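Long-range contact in transcriptional regulator (Vibrio virus VP882, PDB 7DWM), which probably binds DNA as a LuxR-type transcriptional regulator, and carries the small molecule 3,5-dimethylpyrazin-2-ol in the pocket of its PAS fold: residues L161-R174 against I212-K226. Residues are numbered along the deposited sequence; the frame is centred on the assembly and turned at random.
Sequences LTEREELVLFFLLR and IDMAMSKGYYSMVPK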
# COMPACT_ATOMS: atom_id res chain seq x y z
N LEU A 161 3.23 -23.85 14.29
CA LEU A 161 4.49 -23.86 13.56
C LEU A 161 5.59 -23.24 14.42
O LEU A 161 5.39 -22.24 15.11
CB LEU A 161 4.36 -23.07 12.26
CG LEU A 161 3.21 -23.42 11.31
CD1 LEU A 161 3.25 -22.52 10.09
CD2 LEU A 161 3.28 -24.88 10.89
N THR A 162 6.77 -23.86 14.37
CA THR A 162 7.94 -23.30 15.04
C THR A 162 8.44 -22.08 14.26
O THR A 162 7.91 -21.71 13.21
CB THR A 162 9.03 -24.36 15.17
OG1 THR A 162 9.65 -24.57 13.90
CG2 THR A 162 8.43 -25.67 15.67
N GLU A 163 9.49 -21.45 14.79
CA GLU A 163 10.02 -20.25 14.14
C GLU A 163 10.65 -20.59 12.79
O GLU A 163 10.36 -19.94 11.78
CB GLU A 163 11.03 -19.57 15.06
CG GLU A 163 10.38 -18.81 16.22
CD GLU A 163 11.23 -17.66 16.71
OE1 GLU A 163 10.66 -16.70 17.27
OE2 GLU A 163 12.47 -17.71 16.54
N ARG A 164 11.50 -21.62 12.76
CA ARG A 164 12.10 -22.01 11.49
C ARG A 164 11.05 -22.52 10.51
O ARG A 164 11.14 -22.26 9.31
CB ARG A 164 13.18 -23.08 11.71
CG ARG A 164 13.74 -23.65 10.41
CD ARG A 164 14.76 -24.73 10.66
NE ARG A 164 15.83 -24.27 11.54
CZ ARG A 164 16.74 -25.07 12.09
NH1 ARG A 164 17.68 -24.56 12.88
NH2 ARG A 164 16.72 -26.37 11.85
N GLU A 165 10.04 -23.24 11.01
CA GLU A 165 8.96 -23.69 10.15
C GLU A 165 8.18 -22.51 9.59
O GLU A 165 7.77 -22.52 8.42
CB GLU A 165 8.03 -24.63 10.92
CG GLU A 165 8.60 -26.04 11.08
CD GLU A 165 7.93 -26.83 12.19
OE1 GLU A 165 8.41 -27.94 12.49
OE2 GLU A 165 6.94 -26.33 12.77
N GLU A 166 7.97 -21.47 10.40
CA GLU A 166 7.33 -20.26 9.91
C GLU A 166 8.15 -19.61 8.80
O GLU A 166 7.59 -19.17 7.79
CB GLU A 166 7.09 -19.28 11.06
CG GLU A 166 5.87 -19.62 11.90
CD GLU A 166 5.44 -18.48 12.81
OE1 GLU A 166 6.31 -17.68 13.20
OE2 GLU A 166 4.24 -18.40 13.13
N LEU A 167 9.47 -19.55 8.97
CA LEU A 167 10.33 -18.99 7.92
C LEU A 167 10.23 -19.81 6.64
O LEU A 167 10.05 -19.27 5.53
CB LEU A 167 11.77 -18.93 8.40
CG LEU A 167 12.35 -17.56 8.77
CD1 LEU A 167 11.73 -17.05 10.05
CD2 LEU A 167 13.86 -17.64 8.91
N VAL A 168 10.36 -21.14 6.77
CA VAL A 168 10.31 -22.03 5.63
C VAL A 168 8.99 -21.88 4.89
O VAL A 168 8.96 -21.83 3.66
CB VAL A 168 10.55 -23.49 6.07
CG1 VAL A 168 10.22 -24.45 4.94
CG2 VAL A 168 11.98 -23.67 6.53
N LEU A 169 7.88 -21.78 5.63
CA LEU A 169 6.58 -21.65 4.98
C LEU A 169 6.42 -20.28 4.33
O LEU A 169 5.85 -20.17 3.23
CB LEU A 169 5.46 -21.91 5.98
CG LEU A 169 4.06 -21.96 5.37
CD1 LEU A 169 3.98 -23.12 4.40
CD2 LEU A 169 3.00 -22.08 6.45
N PHE A 170 6.88 -19.22 5.00
CA PHE A 170 6.88 -17.89 4.40
C PHE A 170 7.53 -17.90 3.02
O PHE A 170 7.01 -17.33 2.06
CB PHE A 170 7.59 -16.89 5.32
CG PHE A 170 7.51 -15.45 4.85
CD1 PHE A 170 8.47 -14.93 3.99
CD2 PHE A 170 6.47 -14.63 5.26
CE1 PHE A 170 8.38 -13.61 3.56
CE2 PHE A 170 6.38 -13.32 4.83
CZ PHE A 170 7.34 -12.81 3.98
N PHE A 171 8.68 -18.57 2.91
CA PHE A 171 9.36 -18.56 1.62
C PHE A 171 8.81 -19.61 0.66
O PHE A 171 8.92 -19.43 -0.56
CB PHE A 171 10.86 -18.70 1.82
CG PHE A 171 11.50 -17.46 2.39
CD1 PHE A 171 11.42 -16.26 1.70
CD2 PHE A 171 12.14 -17.48 3.61
CE1 PHE A 171 11.98 -15.11 2.21
CE2 PHE A 171 12.71 -16.34 4.13
CZ PHE A 171 12.63 -15.15 3.43
N LEU A 172 8.22 -20.69 1.17
CA LEU A 172 7.55 -21.65 0.30
C LEU A 172 6.37 -21.01 -0.41
O LEU A 172 6.20 -21.15 -1.63
CB LEU A 172 7.08 -22.86 1.12
CG LEU A 172 7.97 -24.10 1.23
CD1 LEU A 172 7.12 -25.29 1.62
CD2 LEU A 172 8.73 -24.37 -0.06
N LEU A 173 5.52 -20.30 0.34
CA LEU A 173 4.38 -19.59 -0.23
C LEU A 173 4.79 -18.46 -1.18
O LEU A 173 3.91 -17.89 -1.83
CB LEU A 173 3.52 -19.02 0.90
CG LEU A 173 2.86 -20.03 1.83
CD1 LEU A 173 2.18 -19.34 3.00
CD2 LEU A 173 1.87 -20.89 1.06
N ARG A 174 6.08 -18.14 -1.26
CA ARG A 174 6.56 -17.03 -2.08
C ARG A 174 7.44 -17.49 -3.23
O ARG A 174 8.33 -16.76 -3.68
CB ARG A 174 7.29 -16.01 -1.21
CG ARG A 174 6.45 -14.80 -0.83
CD ARG A 174 6.66 -14.38 0.62
NE ARG A 174 5.55 -13.58 1.12
CZ ARG A 174 4.67 -14.00 2.02
NH1 ARG A 174 4.77 -15.23 2.52
NH2 ARG A 174 3.68 -13.21 2.42
N ILE A 212 0.66 -26.22 -0.15
CA ILE A 212 0.49 -24.88 -0.69
C ILE A 212 -0.98 -24.50 -0.72
O ILE A 212 -1.37 -23.40 -0.31
CB ILE A 212 1.14 -24.77 -2.08
CG1 ILE A 212 2.66 -24.83 -1.97
CG2 ILE A 212 0.69 -23.49 -2.78
CD1 ILE A 212 3.29 -23.53 -1.50
N ASP A 213 -1.83 -25.41 -1.21
CA ASP A 213 -3.25 -25.11 -1.31
C ASP A 213 -3.87 -24.87 0.07
O ASP A 213 -4.59 -23.88 0.28
CB ASP A 213 -3.98 -26.24 -2.03
CG ASP A 213 -3.75 -26.21 -3.53
OD1 ASP A 213 -3.56 -25.11 -4.09
OD2 ASP A 213 -3.77 -27.30 -4.15
N MET A 214 -3.59 -25.76 1.02
CA MET A 214 -4.13 -25.62 2.37
C MET A 214 -3.67 -24.32 3.02
O MET A 214 -4.47 -23.59 3.60
CB MET A 214 -3.71 -26.82 3.22
CG MET A 214 -4.60 -28.04 3.07
SD MET A 214 -3.99 -29.42 4.06
CE MET A 214 -4.84 -30.79 3.29
N ALA A 215 -2.37 -24.02 2.93
CA ALA A 215 -1.85 -22.81 3.55
C ALA A 215 -2.43 -21.55 2.92
O ALA A 215 -2.76 -20.59 3.62
CB ALA A 215 -0.32 -22.79 3.47
N MET A 216 -2.55 -21.53 1.59
CA MET A 216 -3.13 -20.36 0.93
C MET A 216 -4.59 -20.19 1.31
O MET A 216 -5.07 -19.05 1.46
CB MET A 216 -2.97 -20.47 -0.58
CG MET A 216 -1.53 -20.30 -1.06
SD MET A 216 -0.83 -18.68 -0.68
CE MET A 216 0.65 -18.72 -1.70
N SER A 217 -5.32 -21.29 1.49
CA SER A 217 -6.74 -21.17 1.82
C SER A 217 -6.97 -20.86 3.29
O SER A 217 -8.08 -20.44 3.65
CB SER A 217 -7.48 -22.45 1.44
OG SER A 217 -7.65 -23.29 2.57
N LYS A 218 -5.97 -21.06 4.15
CA LYS A 218 -6.11 -20.81 5.58
C LYS A 218 -5.51 -19.48 6.01
O LYS A 218 -5.32 -19.26 7.21
CB LYS A 218 -5.48 -21.96 6.37
CG LYS A 218 -6.42 -23.12 6.63
CD LYS A 218 -5.67 -24.44 6.71
CE LYS A 218 -6.52 -25.53 7.35
NZ LYS A 218 -5.69 -26.57 8.03
N GLY A 219 -5.20 -18.59 5.06
CA GLY A 219 -4.72 -17.27 5.40
C GLY A 219 -3.24 -17.15 5.69
O GLY A 219 -2.80 -16.09 6.14
N TYR A 220 -2.45 -18.19 5.43
CA TYR A 220 -1.04 -18.17 5.81
C TYR A 220 -0.16 -17.33 4.89
O TYR A 220 1.02 -17.14 5.20
CB TYR A 220 -0.50 -19.59 5.88
CG TYR A 220 -0.85 -20.29 7.18
CD1 TYR A 220 -0.07 -20.12 8.31
CD2 TYR A 220 -1.97 -21.11 7.27
CE1 TYR A 220 -0.39 -20.75 9.50
CE2 TYR A 220 -2.30 -21.74 8.45
CZ TYR A 220 -1.50 -21.56 9.56
OH TYR A 220 -1.82 -22.19 10.74
N TYR A 221 -0.69 -16.83 3.76
CA TYR A 221 0.12 -15.92 2.95
C TYR A 221 0.38 -14.60 3.66
O TYR A 221 1.39 -13.95 3.40
CB TYR A 221 -0.54 -15.66 1.60
CG TYR A 221 0.39 -14.95 0.64
CD1 TYR A 221 0.39 -13.56 0.54
CD2 TYR A 221 1.30 -15.66 -0.13
CE1 TYR A 221 1.25 -12.91 -0.32
CE2 TYR A 221 2.16 -15.01 -1.00
CZ TYR A 221 2.13 -13.64 -1.08
OH TYR A 221 2.99 -12.99 -1.94
N SER A 222 -0.50 -14.21 4.57
CA SER A 222 -0.37 -12.96 5.31
C SER A 222 0.35 -13.15 6.63
O SER A 222 0.46 -12.20 7.41
CB SER A 222 -1.75 -12.34 5.56
OG SER A 222 -2.51 -13.12 6.46
N MET A 223 0.85 -14.35 6.90
CA MET A 223 1.55 -14.61 8.15
C MET A 223 2.94 -13.97 8.13
O MET A 223 3.66 -14.02 7.13
CB MET A 223 1.68 -16.11 8.39
CG MET A 223 2.54 -16.47 9.59
SD MET A 223 3.79 -17.72 9.25
CE MET A 223 5.05 -16.75 8.45
N VAL A 224 3.29 -13.36 9.25
CA VAL A 224 4.62 -12.82 9.48
C VAL A 224 5.33 -13.76 10.46
O VAL A 224 4.72 -14.13 11.48
CB VAL A 224 4.57 -11.39 10.05
CG1 VAL A 224 5.96 -10.78 10.08
CG2 VAL A 224 3.63 -10.53 9.23
N PRO A 225 6.54 -14.19 10.18
CA PRO A 225 7.21 -15.11 11.10
C PRO A 225 7.38 -14.42 12.45
O PRO A 225 7.84 -13.28 12.52
CB PRO A 225 8.55 -15.40 10.42
CG PRO A 225 8.33 -15.08 8.97
CD PRO A 225 7.33 -13.96 8.95
N LYS A 226 6.99 -15.12 13.51
CA LYS A 226 6.96 -14.53 14.84
C LYS A 226 8.34 -14.14 15.34
O LYS A 226 8.45 -13.33 16.27
CB LYS A 226 6.24 -15.47 15.80
CG LYS A 226 7.10 -16.53 16.44
CD LYS A 226 6.45 -16.99 17.73
CE LYS A 226 6.24 -15.82 18.68
NZ LYS A 226 7.49 -15.53 19.44
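In the LuxR-type helix-turn-helix domain of this regulator, the first helix, 163-172, packs through Leu-173, just past its last turn, on the C-terminal half of the last helix, 208-217, and the chain that leaves the last helix then runs back along the first. One methyl of Leu-173, CD2, sits among Ile-212 CD1, Ala-215 CB and Met-216 CE, the last at 3.7 Å; the other, CD1, touches Tyr-220 CB and lies 3.3 Å from Tyr-220 O. Next to this apolar cluster the guanidinium of Arg-174 is sandwiched between two rings. Tyr-221 lies nearly flat on one face, planes 18° apart and Arg-174 CZ 4.1 Å from the ring centroid, a cation-pi stack, while Phe-170 CE2 stands over the opposite face. Two hydrogen bonds fix its rotation: Arg-174 NH2 gives a bent bond to Tyr-221 O (2.6 Å, 146°), and NH1 reaches Phe-170 O in the carbonyl plane, on a lone pair. The edge of the Phe-170 ring faces Met-223 O, 3.4 Å from CD2. Further along, Met-223, bent at chi2 and chi3, brings SD beside Glu-166 CG, and Pro-225 CB meets Leu-167 CD1 at 3.6 Å. The returning chain is held at its far end where Lys-226 N meets Glu-166 OE1 on its syn side, somewhat out of the carboxylate plane, in an almost straight bond (2.7 Å, 178°). NE of Arg-174 forms a salt bridge with Glu-135 of the second subunit, whose Val-138 and Leu-142 pack on Phe-170 and Leu-167. Apolar packing thus joins the two helices, polar bonds pin the returning chain near both ends of helix 163-172, and Arg-174, its charge probably eased by Tyr-221 and by Glu-135 of the second subunit, ties this seam to the dimer interface.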